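Local coordinates for hypothetical membrane spanning protein (Thermus thermophilus, PDB 2VPZ) that forms the transmembrane subunit of a probable polysulfide reductase and binds quinones, with menaquinol its likely electron donor, at residues 36-41 with 47-52; 155-160 with 177-182; 163-168 with 226-231; 189-194 with 200-205. All blocks are in the same frame, centred on the assembly; numbering follows the deposited sequence.

In the fold
Contact 1 packs the end of helix 16-41 against the start of helix 46-65, next to their short connection. Contacts 2 and 3 share helix 148-166: contact 2 pairs its middle with helix 175-189, and contact 3 pairs its C-terminal end with the start of helix 227-245. Their segments alternate along the chain, their centres are 11 Å apart and Val158 touches Gly231, bringing these three helices together. Contacts 1 and 3 have centres 18 Å apart but touch where helix 46-65 packs on the end of helix 148-166. Contact 4, after helix 175-189, is about 39 Å between centres from contact 1, on the opposite side of the chain's centre. Contacts 2 and 4 both touch the second subunit.

Contact 1: residues 36-41 with 47-52; sequences ALLHLK and RRYTLY
Leu38 lays its CD1 methyl obliquely against the Tyr49 ring, at 3.6 Å from Tyr49 CD1 and only slightly farther from Tyr49 CG. With a first torsion of -78°, Leu38 CG lies beside its own backbone N, and CD1 reaches across to the base of the tyrosine. The Tyr49 hydroxyl is bound elsewhere, to Ser169, and its ring also meets that of Trp171. One residue along, His39 and Thr50 cross at about a right angle. The imidazole presents an edge to the hydroxyl, with His39 CE1 3.0 Å from Thr50 OG1 and close to the ring plane, a close carbon-to-oxygen approach and not a hydrogen bond. The polar atoms bond within their own helices instead, Thr50 OG1 to Ala46 O and His39 ND1 to Ala35 O. This is an antiparallel helical hairpin, close to the short connection between helices 16-41 and 46-65: the short helix axes approach to 9.2 Å at 160°. Arg47 lies at the rim, where its guanidinium makes a cation-pi contact with Tyr107. Helix 117-136 packs alongside, with His39 touching Ala117 and Ala36 touching Leu120.

Contact 2: residues 155-160 with 177-182; sequences TALVLA and RVLAGA
Leu157 and Leu179 form the closest side-chain to side-chain touch between these two helices. Leu179 CD1 sits 3.7 Å from Leu157 CB and 4.0 Å from Leu157 CD1, so a single methyl lies against both the root and one branch of the opposing leucine. The first torsion of Leu179, -65°, carries CG beside the backbone N and lets CD1 reach the leucine opposite; both residues have CA-CB bonds directed at the other helix. The second apolar group centres on Val158, whose two methyls divide the work: CG1 lies 4.2 Å from Ala180 CB, while CG2 faces Leu179 CB more loosely.

Contacts with main-chain atoms form a separate group. Val158 CG2 rests 3.6 Å from Leu179 O and 3.8 Å from Ala180 CA, a van der Waals fit against the helix surface. The carbonyl has its polar partner elsewhere, accepting a hydrogen bond from Ser183 OG. Ala180 brings little side-chain bulk here, and Val158 CA comes to 5.9 Å from Ala180 CA. No hydrogen bond links the segments.

The two short axes approach to 9.0 Å at 146°, a clearly tilted antiparallel pair within the predicted membrane spans. Helix 148-166 is also packed by helix 16-41 (Leu157 on Leu33) and helix 227-245 (Thr155 and Leu159 on Ala235), whereas Val178 and Leu179 on helix 175-189 pack against Leu179 and Val178 of the second subunit.

Contact 3: residues 163-168 with 226-231; sequences LAALLK and LAPWAG
Leu166, the residue that meets both Pro228 and Trp229, gives its backbone N weakly to Leu163 O at 3.0 Å, and the same carbonyl oxygen accepts a better bond from Leu167 N at 3.1 Å. This doubly used acceptor lies in the last turn of helix 148-166. No hydrogen bond crosses the contact; it rests on apolar packing and a CH-pi contact. Leu166 straddles two partners: CD2 is wedged 3.5 Å from Pro228 CB, and the same methyl stands 3.5 Å from Trp229 NE1 over a face of the indole. CD1 sits above the benzene part of that indole, 3.8 Å from the centroid of the six-membered ring and 15° off its normal, a good CH-pi geometry. The Leu166 and Trp229 side chains cross at about a right angle. With CG of Leu166 beside its own backbone N (chi1 -72°), both of its methyls reach over the indole face.

Helix 148-166 closes here in a Schellman motif: Lys168, with positive phi, is the C-prime residue, and Ser169 N and Lys168 N turn back to Ala164 O and Ala165 O. Opposite, Pro228 stands in the first turn of helix 227-245, where it has no backbone N-H to offer. Its CG atom receives Ala165 CB at 3.8 Å. Trp229 lies on the surface, and Lys168 packs alongside Arg225.

Contact 4: residues 189-194 with 200-205; sequences LYPLTL and GHLLEE
Leu202 gives up far more surface to this contact than any other residue, and it does so through one methyl. Its CG lies opposite the backbone N (chi1 172°), which extends the side chain from helix 196-205 toward the preceding loop. There CD2 packs against Tyr190, Pro191 and Leu194. Pro191 comes next in buried area: its CG faces the leucine methyl, 4.0 Å from Leu202 CD2. Tyr190 meets that methyl obliquely with the CD2-CE2 side of its ring, Tyr190 CE2 approaching Leu202 CD2 to 3.7 Å. The Tyr190 hydroxyl is hydrogen-bonded elsewhere, to Leu143 O, consistent with a fixed ring. Leu194 CD1 adds a third, looser touch at 4.3 Å from Leu202 CD2.

Residues 191-193 form a 3-10 turn, in which Thr193 N bonds to Tyr190 O at 3.0 Å. The loop leads into helix 196-205, which packs back against it; Arg199 NE bonds to Pro191 O. Tyr190 and Pro191 also pack on Tyr210 of helix 210-217, and Leu189, Leu192 and Thr193 lie against Ala149, Leu133 and Gly146 of the second subunit.

Contact 1: residues 36-41 with 47-52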
loop_
_atom_site.group_PDB
_atom_site.type_symbol
_atom_site.label_atom_id
_atom_site.label_comp_id
_atom_site.label_asym_id
_atom_site.label_seq_id
_atom_site.Cartn_x
_atom_site.Cartn_y
_atom_site.Cartn_z
ATOM N N ALA C 36 53.318 -2.965 -20.994
ATOM C CA ALA C 36 53.633 -3.944 -19.932
ATOM C C ALA C 36 53.961 -5.356 -20.486
ATOM O O ALA C 36 54.981 -5.956 -20.136
ATOM C CB ALA C 36 52.461 -4.032 -18.897
ATOM N N LEU C 37 53.077 -5.869 -21.347
ATOM C CA LEU C 37 53.239 -7.161 -22.007
ATOM C C LEU C 37 54.491 -7.177 -22.932
ATOM O O LEU C 37 55.066 -8.239 -23.193
ATOM C CB LEU C 37 51.970 -7.543 -22.819
ATOM C CG LEU C 37 50.643 -7.872 -22.089
ATOM C CD1 LEU C 37 49.535 -8.237 -23.091
ATOM C CD2 LEU C 37 50.854 -9.028 -21.101
ATOM N N LEU C 38 54.889 -6.009 -23.437
ATOM C CA LEU C 38 56.071 -5.874 -24.311
ATOM C C LEU C 38 57.342 -5.959 -23.452
ATOM O O LEU C 38 58.261 -6.714 -23.765
ATOM C CB LEU C 38 56.042 -4.595 -25.172
ATOM C CG LEU C 38 55.117 -4.633 -26.411
ATOM C CD1 LEU C 38 54.959 -3.226 -27.016
ATOM C CD2 LEU C 38 55.658 -5.628 -27.458
ATOM N N HIS C 39 57.394 -5.186 -22.375
ATOM C CA HIS C 39 58.535 -5.267 -21.468
ATOM C C HIS C 39 58.684 -6.714 -20.989
ATOM O O HIS C 39 59.806 -7.192 -20.773
ATOM C CB HIS C 39 58.385 -4.357 -20.245
ATOM C CG HIS C 39 58.950 -3.000 -20.376
ATOM N ND1 HIS C 39 58.233 -1.953 -20.876
ATOM C CD2 HIS C 39 60.183 -2.540 -20.159
ATOM C CE1 HIS C 39 59.010 -0.900 -20.975
ATOM N NE2 HIS C 39 60.205 -1.234 -20.542
ATOM N N LEU C 40 57.562 -7.405 -20.837
ATOM C CA LEU C 40 57.570 -8.781 -20.355
ATOM C C LEU C 40 58.095 -9.829 -21.379
ATOM O O LEU C 40 58.665 -10.838 -20.976
ATOM C CB LEU C 40 56.198 -9.147 -19.717
ATOM C CG LEU C 40 56.010 -9.348 -18.172
ATOM C CD1 LEU C 40 57.072 -8.555 -17.390
ATOM C CD2 LEU C 40 54.575 -8.948 -17.733
ATOM N N LYS C 41 57.908 -9.608 -22.684
ATOM C CA LYS C 41 58.464 -10.521 -23.716
ATOM C C LYS C 41 59.916 -10.084 -23.996
ATOM O O LYS C 41 60.614 -10.704 -24.791
ATOM C CB LYS C 41 57.736 -10.442 -25.075
ATOM C CG LYS C 41 56.250 -10.706 -25.091
ATOM C CD LYS C 41 55.918 -12.170 -24.773
ATOM C CE LYS C 41 54.426 -12.516 -24.973
ATOM N NZ LYS C 41 54.202 -13.790 -25.754
ATOM N N ARG C 47 59.844 0.279 -25.187
ATOM C CA ARG C 47 60.241 1.614 -24.756
ATOM C C ARG C 47 59.388 2.805 -25.189
ATOM O O ARG C 47 59.107 3.718 -24.401
ATOM C CB ARG C 47 61.708 1.842 -25.111
ATOM C CG ARG C 47 62.701 1.245 -24.124
ATOM C CD ARG C 47 62.990 2.269 -23.025
ATOM N NE ARG C 47 63.491 3.537 -23.562
ATOM C CZ ARG C 47 64.052 4.495 -22.841
ATOM N NH1 ARG C 47 64.182 4.307 -21.536
ATOM N NH2 ARG C 47 64.488 5.623 -23.397
ATOM N N ARG C 48 59.004 2.799 -26.453
ATOM C CA ARG C 48 58.188 3.858 -26.997
ATOM C C ARG C 48 56.706 3.596 -26.684
ATOM O O ARG C 48 55.916 4.529 -26.641
ATOM C CB ARG C 48 58.404 4.006 -28.504
ATOM C CG ARG C 48 57.886 2.838 -29.302
ATOM C CD ARG C 48 58.321 2.932 -30.741
ATOM N NE ARG C 48 57.311 3.525 -31.602
ATOM C CZ ARG C 48 56.691 2.866 -32.571
ATOM N NH1 ARG C 48 56.999 1.597 -32.780
ATOM N NH2 ARG C 48 55.773 3.470 -33.314
ATOM N N TYR C 49 56.308 2.346 -26.464
ATOM C CA TYR C 49 54.911 2.122 -26.091
ATOM C C TYR C 49 54.708 2.666 -24.662
ATOM O O TYR C 49 53.625 3.120 -24.299
ATOM C CB TYR C 49 54.463 0.656 -26.213
ATOM C CG TYR C 49 53.899 0.355 -27.596
ATOM C CD1 TYR C 49 54.736 -0.050 -28.641
ATOM C CD2 TYR C 49 52.546 0.559 -27.876
ATOM C CE1 TYR C 49 54.243 -0.238 -29.932
ATOM C CE2 TYR C 49 52.036 0.378 -29.162
ATOM C CZ TYR C 49 52.891 -0.022 -30.191
ATOM O OH TYR C 49 52.401 -0.211 -31.464
ATOM N N THR C 50 55.775 2.667 -23.874
ATOM C CA THR C 50 55.723 3.191 -22.531
ATOM C C THR C 50 55.622 4.743 -22.574
ATOM O O THR C 50 54.871 5.366 -21.799
ATOM C CB THR C 50 56.957 2.707 -21.700
ATOM O OG1 THR C 50 57.077 1.293 -21.813
ATOM C CG2 THR C 50 56.817 3.112 -20.221
ATOM N N LEU C 51 56.328 5.384 -23.507
ATOM C CA LEU C 51 56.249 6.844 -23.630
ATOM C C LEU C 51 54.778 7.284 -23.883
ATOM O O LEU C 51 54.286 8.205 -23.221
ATOM C CB LEU C 51 57.157 7.428 -24.751
ATOM C CG LEU C 51 57.048 8.960 -24.945
ATOM C CD1 LEU C 51 57.535 9.726 -23.681
ATOM C CD2 LEU C 51 57.846 9.426 -26.183
ATOM N N TYR C 52 54.120 6.601 -24.822
ATOM C CA TYR C 52 52.717 6.781 -25.276
ATOM C C TYR C 52 51.646 6.562 -24.186
ATOM O O TYR C 52 50.641 7.311 -24.070
ATOM C CB TYR C 52 52.420 5.795 -26.403
ATOM C CG TYR C 52 53.210 5.828 -27.687
ATOM C CD1 TYR C 52 53.164 4.738 -28.553
ATOM C CD2 TYR C 52 53.929 6.963 -28.120
ATOM C CE1 TYR C 52 53.779 4.725 -29.793
ATOM C CE2 TYR C 52 54.579 6.982 -29.381
ATOM C CZ TYR C 52 54.497 5.847 -30.210
ATOM O OH TYR C 52 55.092 5.862 -31.448
#

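Contact 2: residues 155-160 with 177-182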
loop_
_atom_site.group_PDB
_atom_site.type_symbol
_atom_site.label_atom_id
_atom_site.label_comp_id
_atom_site.label_asym_id
_atom_site.label_seq_id
_atom_site.Cartn_x
_atom_site.Cartn_y
_atom_site.Cartn_z
ATOM N N THR C 155 36.415 -3.008 -25.164
ATOM C CA THR C 155 36.425 -1.884 -26.088
ATOM C C THR C 155 37.679 -0.996 -25.960
ATOM O O THR C 155 38.137 -0.389 -26.952
ATOM C CB THR C 155 35.073 -1.088 -25.938
ATOM O OG1 THR C 155 34.324 -1.185 -27.148
ATOM C CG2 THR C 155 35.333 0.350 -25.565
ATOM N N ALA C 156 38.255 -0.957 -24.762
ATOM C CA ALA C 156 39.478 -0.203 -24.478
ATOM C C ALA C 156 40.670 -0.916 -25.176
ATOM O O ALA C 156 41.664 -0.276 -25.551
ATOM C CB ALA C 156 39.714 -0.122 -22.926
ATOM N N LEU C 157 40.529 -2.228 -25.377
ATOM C CA LEU C 157 41.524 -3.055 -26.066
ATOM C C LEU C 157 41.441 -2.831 -27.597
ATOM O O LEU C 157 42.468 -2.693 -28.263
ATOM C CB LEU C 157 41.379 -4.544 -25.677
ATOM C CG LEU C 157 41.642 -4.836 -24.176
ATOM C CD1 LEU C 157 41.272 -6.292 -23.804
ATOM C CD2 LEU C 157 43.120 -4.516 -23.845
ATOM N N VAL C 158 40.242 -2.771 -28.156
ATOM C CA VAL C 158 40.099 -2.486 -29.579
ATOM C C VAL C 158 40.735 -1.073 -29.895
ATOM O O VAL C 158 41.351 -0.885 -30.955
ATOM C CB VAL C 158 38.592 -2.544 -30.020
ATOM C CG1 VAL C 158 38.461 -2.276 -31.514
ATOM C CG2 VAL C 158 37.994 -3.933 -29.658
ATOM N N LEU C 159 40.628 -0.109 -28.970
ATOM C CA LEU C 159 41.240 1.232 -29.151
ATOM C C LEU C 159 42.786 1.172 -29.147
ATOM O O LEU C 159 43.424 1.741 -30.027
ATOM C CB LEU C 159 40.775 2.260 -28.089
ATOM C CG LEU C 159 39.295 2.687 -28.086
ATOM C CD1 LEU C 159 39.037 3.777 -27.032
ATOM C CD2 LEU C 159 38.891 3.185 -29.476
ATOM N N ALA C 160 43.374 0.511 -28.157
ATOM C CA ALA C 160 44.830 0.406 -28.088
ATOM C C ALA C 160 45.457 -0.361 -29.285
ATOM O O ALA C 160 46.427 0.115 -29.904
ATOM C CB ALA C 160 45.286 -0.241 -26.747
ATOM N N ARG C 177 41.422 -8.145 -34.522
ATOM C CA ARG C 177 40.241 -8.787 -35.147
ATOM C C ARG C 177 39.471 -9.767 -34.205
ATOM O O ARG C 177 38.235 -9.903 -34.297
ATOM C CB ARG C 177 40.625 -9.487 -36.460
ATOM C CG ARG C 177 41.225 -8.579 -37.545
ATOM C CD ARG C 177 41.398 -9.300 -38.893
ATOM N NE ARG C 177 41.247 -8.404 -40.043
ATOM C CZ ARG C 177 42.123 -8.252 -41.027
ATOM N NH1 ARG C 177 43.250 -8.945 -41.021
ATOM N NH2 ARG C 177 41.875 -7.396 -42.012
ATOM N N VAL C 178 40.209 -10.444 -33.329
ATOM C CA VAL C 178 39.653 -11.374 -32.335
ATOM C C VAL C 178 38.857 -10.539 -31.294
ATOM O O VAL C 178 37.664 -10.763 -31.075
ATOM C CB VAL C 178 40.798 -12.193 -31.587
ATOM C CG1 VAL C 178 40.199 -13.095 -30.493
ATOM C CG2 VAL C 178 41.617 -13.034 -32.592
ATOM N N LEU C 179 39.523 -9.556 -30.679
ATOM C CA LEU C 179 38.900 -8.662 -29.691
ATOM C C LEU C 179 37.781 -7.750 -30.242
ATOM O O LEU C 179 36.884 -7.337 -29.498
ATOM C CB LEU C 179 39.968 -7.810 -28.971
ATOM C CG LEU C 179 40.937 -8.636 -28.116
ATOM C CD1 LEU C 179 41.988 -7.729 -27.471
ATOM C CD2 LEU C 179 40.151 -9.420 -27.050
ATOM N N ALA C 180 37.839 -7.424 -31.529
ATOM C CA ALA C 180 36.800 -6.600 -32.162
ATOM C C ALA C 180 35.564 -7.485 -32.482
ATOM O O ALA C 180 34.430 -6.996 -32.508
ATOM C CB ALA C 180 37.347 -5.893 -33.443
ATOM N N GLY C 181 35.802 -8.774 -32.717
ATOM C CA GLY C 181 34.728 -9.736 -32.956
ATOM C C GLY C 181 33.966 -10.004 -31.655
ATOM O O GLY C 181 32.725 -10.108 -31.640
ATOM N N ALA C 182 34.704 -10.101 -30.550
ATOM C CA ALA C 182 34.137 -10.289 -29.208
ATOM C C ALA C 182 33.258 -9.063 -28.838
ATOM O O ALA C 182 32.064 -9.220 -28.549
ATOM C CB ALA C 182 35.281 -10.476 -28.162
#

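Contact 3: residues 163-168 with 226-231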
loop_
_atom_site.group_PDB
_atom_site.type_symbol
_atom_site.label_atom_id
_atom_site.label_comp_id
_atom_site.label_asym_id
_atom_site.label_seq_id
_atom_site.Cartn_x
_atom_site.Cartn_y
_atom_site.Cartn_z
ATOM N N LEU C 163 45.249 1.480 -32.641
ATOM C CA LEU C 163 46.282 2.543 -32.662
ATOM C C LEU C 163 47.665 1.905 -33.025
ATOM O O LEU C 163 48.382 2.390 -33.925
ATOM C CB LEU C 163 46.354 3.274 -31.288
ATOM C CG LEU C 163 47.022 4.643 -31.074
ATOM C CD1 LEU C 163 48.233 4.516 -30.141
ATOM C CD2 LEU C 163 47.436 5.275 -32.419
ATOM N N ALA C 164 48.004 0.812 -32.332
ATOM C CA ALA C 164 49.239 0.046 -32.550
ATOM C C ALA C 164 49.382 -0.378 -34.019
ATOM O O ALA C 164 50.486 -0.341 -34.573
ATOM C CB ALA C 164 49.266 -1.220 -31.629
ATOM N N ALA C 165 48.272 -0.773 -34.649
ATOM C CA ALA C 165 48.251 -1.193 -36.061
ATOM C C ALA C 165 48.377 -0.030 -37.069
ATOM O O ALA C 165 48.808 -0.234 -38.208
ATOM C CB ALA C 165 46.981 -2.019 -36.370
ATOM N N LEU C 166 47.988 1.184 -36.670
ATOM C CA LEU C 166 48.115 2.358 -37.540
ATOM C C LEU C 166 49.633 2.765 -37.528
ATOM O O LEU C 166 50.189 3.170 -38.561
ATOM C CB LEU C 166 47.160 3.505 -37.098
ATOM C CG LEU C 166 45.644 3.285 -37.378
ATOM C CD1 LEU C 166 44.789 4.436 -36.800
ATOM C CD2 LEU C 166 45.405 3.145 -38.891
ATOM N N LEU C 167 50.274 2.592 -36.368
ATOM C CA LEU C 167 51.704 2.842 -36.150
ATOM C C LEU C 167 52.543 1.662 -36.771
ATOM O O LEU C 167 53.758 1.547 -36.568
ATOM C CB LEU C 167 52.014 3.030 -34.637
ATOM C CG LEU C 167 51.179 4.088 -33.874
ATOM C CD1 LEU C 167 51.734 4.319 -32.456
ATOM C CD2 LEU C 167 51.156 5.417 -34.652
ATOM N N LYS C 168 51.858 0.803 -37.533
ATOM C CA LYS C 168 52.432 -0.354 -38.240
ATOM C C LYS C 168 53.119 -1.496 -37.446
ATOM O O LYS C 168 53.958 -2.220 -37.995
ATOM C CB LYS C 168 53.335 0.132 -39.404
ATOM C CG LYS C 168 52.623 0.892 -40.568
ATOM C CD LYS C 168 51.610 0.043 -41.374
ATOM C CE LYS C 168 50.745 0.921 -42.300
ATOM N NZ LYS C 168 49.393 0.338 -42.588
ATOM N N LEU C 226 41.726 -0.123 -43.818
ATOM C CA LEU C 226 40.429 0.494 -43.364
ATOM C C LEU C 226 40.175 -0.115 -41.980
ATOM O O LEU C 226 39.585 0.506 -41.084
ATOM C CB LEU C 226 39.167 0.143 -44.198
ATOM C CG LEU C 226 38.916 0.326 -45.695
ATOM C CD1 LEU C 226 37.582 -0.340 -46.110
ATOM C CD2 LEU C 226 38.939 1.830 -46.081
ATOM N N ALA C 227 40.587 -1.375 -41.846
ATOM C CA ALA C 227 40.428 -2.177 -40.629
ATOM C C ALA C 227 40.717 -1.434 -39.277
ATOM O O ALA C 227 39.912 -1.623 -38.358
ATOM C CB ALA C 227 41.184 -3.516 -40.758
ATOM N N PRO C 228 41.875 -0.706 -39.098
ATOM C CA PRO C 228 42.039 -0.007 -37.807
ATOM C C PRO C 228 41.132 1.247 -37.603
ATOM O O PRO C 228 40.761 1.592 -36.468
ATOM C CB PRO C 228 43.508 0.409 -37.771
ATOM C CG PRO C 228 44.204 -0.629 -38.549
ATOM C CD PRO C 228 43.192 -0.965 -39.701
ATOM N N TRP C 229 40.831 1.972 -38.679
ATOM C CA TRP C 229 39.975 3.157 -38.552
ATOM C C TRP C 229 38.579 2.728 -38.132
ATOM O O TRP C 229 38.043 3.211 -37.133
ATOM C CB TRP C 229 39.953 4.000 -39.839
ATOM C CG TRP C 229 41.243 4.768 -40.021
ATOM C CD1 TRP C 229 42.251 4.504 -40.923
ATOM C CD2 TRP C 229 41.723 5.859 -39.206
ATOM N NE1 TRP C 229 43.310 5.354 -40.704
ATOM C CE2 TRP C 229 43.018 6.193 -39.663
ATOM C CE3 TRP C 229 41.185 6.581 -38.125
ATOM C CZ2 TRP C 229 43.790 7.235 -39.079
ATOM C CZ3 TRP C 229 41.949 7.623 -37.533
ATOM C CH2 TRP C 229 43.239 7.929 -38.021
ATOM N N ALA C 230 38.012 1.796 -38.884
ATOM C CA ALA C 230 36.687 1.245 -38.621
ATOM C C ALA C 230 36.547 0.675 -37.188
ATOM O O ALA C 230 35.536 0.918 -36.523
ATOM C CB ALA C 230 36.327 0.151 -39.680
ATOM N N GLY C 231 37.558 -0.060 -36.722
ATOM C CA GLY C 231 37.585 -0.627 -35.382
ATOM C C GLY C 231 37.684 0.414 -34.278
ATOM O O GLY C 231 37.063 0.273 -33.209
#

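Contact 4: residues 189-194 with 200-205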
loop_
_atom_site.group_PDB
_atom_site.type_symbol
_atom_site.label_atom_id
_atom_site.label_comp_id
_atom_site.label_asym_id
_atom_site.label_seq_id
_atom_site.Cartn_x
_atom_site.Cartn_y
_atom_site.Cartn_z
ATOM N N LEU C 189 24.202 -8.262 -28.665
ATOM C CA LEU C 189 23.329 -8.970 -27.720
ATOM C C LEU C 189 22.962 -8.067 -26.517
ATOM O O LEU C 189 22.112 -8.417 -25.705
ATOM C CB LEU C 189 23.988 -10.270 -27.204
ATOM C CG LEU C 189 24.800 -11.147 -28.185
ATOM C CD1 LEU C 189 25.618 -12.208 -27.428
ATOM C CD2 LEU C 189 23.871 -11.809 -29.215
ATOM N N TYR C 190 23.597 -6.910 -26.413
ATOM C CA TYR C 190 23.320 -5.988 -25.319
ATOM C C TYR C 190 21.827 -5.577 -25.155
ATOM O O TYR C 190 21.252 -5.788 -24.077
ATOM C CB TYR C 190 24.218 -4.739 -25.383
ATOM C CG TYR C 190 23.744 -3.598 -24.495
ATOM C CD1 TYR C 190 23.658 -3.745 -23.103
ATOM C CD2 TYR C 190 23.355 -2.374 -25.051
ATOM C CE1 TYR C 190 23.190 -2.693 -22.281
ATOM C CE2 TYR C 190 22.884 -1.314 -24.243
ATOM C CZ TYR C 190 22.800 -1.473 -22.857
ATOM O OH TYR C 190 22.329 -0.435 -22.074
ATOM N N PRO C 191 21.175 -5.004 -26.212
ATOM C CA PRO C 191 19.748 -4.613 -26.133
ATOM C C PRO C 191 18.759 -5.724 -25.712
ATOM O O PRO C 191 17.692 -5.454 -25.138
ATOM C CB PRO C 191 19.409 -4.089 -27.532
ATOM C CG PRO C 191 20.738 -3.708 -28.131
ATOM C CD PRO C 191 21.756 -4.660 -27.517
ATOM N N LEU C 192 19.126 -6.964 -26.032
ATOM C CA LEU C 192 18.307 -8.170 -25.756
ATOM C C LEU C 192 18.381 -8.611 -24.287
ATOM O O LEU C 192 17.650 -9.500 -23.819
ATOM C CB LEU C 192 18.734 -9.335 -26.685
ATOM C CG LEU C 192 18.603 -9.185 -28.215
ATOM C CD1 LEU C 192 19.071 -10.471 -28.952
ATOM C CD2 LEU C 192 17.138 -8.843 -28.588
ATOM N N THR C 193 19.273 -7.942 -23.573
ATOM C CA THR C 193 19.551 -8.169 -22.170
ATOM C C THR C 193 18.782 -7.151 -21.287
ATOM O O THR C 193 18.836 -7.209 -20.049
ATOM C CB THR C 193 21.109 -8.025 -21.961
ATOM O OG1 THR C 193 21.647 -9.221 -21.401
ATOM C CG2 THR C 193 21.455 -6.788 -21.116
ATOM N N LEU C 194 18.014 -6.265 -21.898
ATOM C CA LEU C 194 17.289 -5.221 -21.169
ATOM C C LEU C 194 15.791 -5.417 -20.982
ATOM O O LEU C 194 15.164 -6.177 -21.742
ATOM C CB LEU C 194 17.514 -3.833 -21.845
ATOM C CG LEU C 194 18.941 -3.232 -21.950
ATOM C CD1 LEU C 194 19.054 -2.099 -22.988
ATOM C CD2 LEU C 194 19.389 -2.727 -20.575
ATOM N N GLY C 200 13.419 -0.174 -25.424
ATOM C CA GLY C 200 12.628 0.778 -26.192
ATOM C C GLY C 200 13.124 2.203 -25.993
ATOM O O GLY C 200 13.056 3.038 -26.903
ATOM N N HIS C 201 13.616 2.499 -24.789
ATOM C CA HIS C 201 14.186 3.830 -24.530
ATOM C C HIS C 201 15.541 3.957 -25.296
ATOM O O HIS C 201 15.742 4.958 -25.990
ATOM C CB HIS C 201 14.383 4.145 -23.012
ATOM C CG HIS C 201 15.124 5.402 -22.704
ATOM N ND1 HIS C 201 14.539 6.634 -22.678
ATOM C CD2 HIS C 201 16.414 5.601 -22.415
ATOM C CE1 HIS C 201 15.444 7.544 -22.394
ATOM N NE2 HIS C 201 16.598 6.937 -22.226
ATOM N N LEU C 202 16.449 2.971 -25.195
ATOM C CA LEU C 202 17.728 2.963 -25.951
ATOM C C LEU C 202 17.436 3.121 -27.480
ATOM O O LEU C 202 18.038 3.964 -28.147
ATOM C CB LEU C 202 18.575 1.668 -25.730
ATOM C CG LEU C 202 19.856 1.420 -26.582
ATOM C CD1 LEU C 202 21.007 2.355 -26.128
ATOM C CD2 LEU C 202 20.299 -0.062 -26.526
ATOM N N LEU C 203 16.514 2.331 -28.028
ATOM C CA LEU C 203 16.167 2.407 -29.454
ATOM C C LEU C 203 15.605 3.802 -29.866
ATOM O O LEU C 203 16.056 4.381 -30.860
ATOM C CB LEU C 203 15.244 1.233 -29.904
ATOM C CG LEU C 203 15.785 -0.223 -29.830
ATOM C CD1 LEU C 203 14.889 -1.205 -30.635
ATOM C CD2 LEU C 203 17.248 -0.288 -30.353
ATOM N N GLU C 204 14.656 4.367 -29.127
ATOM C CA GLU C 204 14.165 5.714 -29.464
ATOM C C GLU C 204 15.289 6.797 -29.440
ATOM O O GLU C 204 15.555 7.433 -30.463
ATOM C CB GLU C 204 13.020 6.167 -28.519
ATOM C CG GLU C 204 11.645 5.567 -28.837
ATOM C CD GLU C 204 10.784 5.291 -27.594
ATOM O OE1 GLU C 204 9.970 4.335 -27.634
ATOM O OE2 GLU C 204 10.929 6.036 -26.594
ATOM N N GLU C 205 15.961 6.982 -28.298
ATOM C CA GLU C 205 17.014 8.001 -28.126
ATOM C C GLU C 205 18.315 7.819 -28.922
ATOM O O GLU C 205 18.982 8.788 -29.298
ATOM C CB GLU C 205 17.368 8.192 -26.639
ATOM C CG GLU C 205 16.187 8.219 -25.642
ATOM C CD GLU C 205 15.378 9.536 -25.615
ATOM O OE1 GLU C 205 15.983 10.625 -25.441
ATOM O OE2 GLU C 205 14.135 9.457 -25.759
#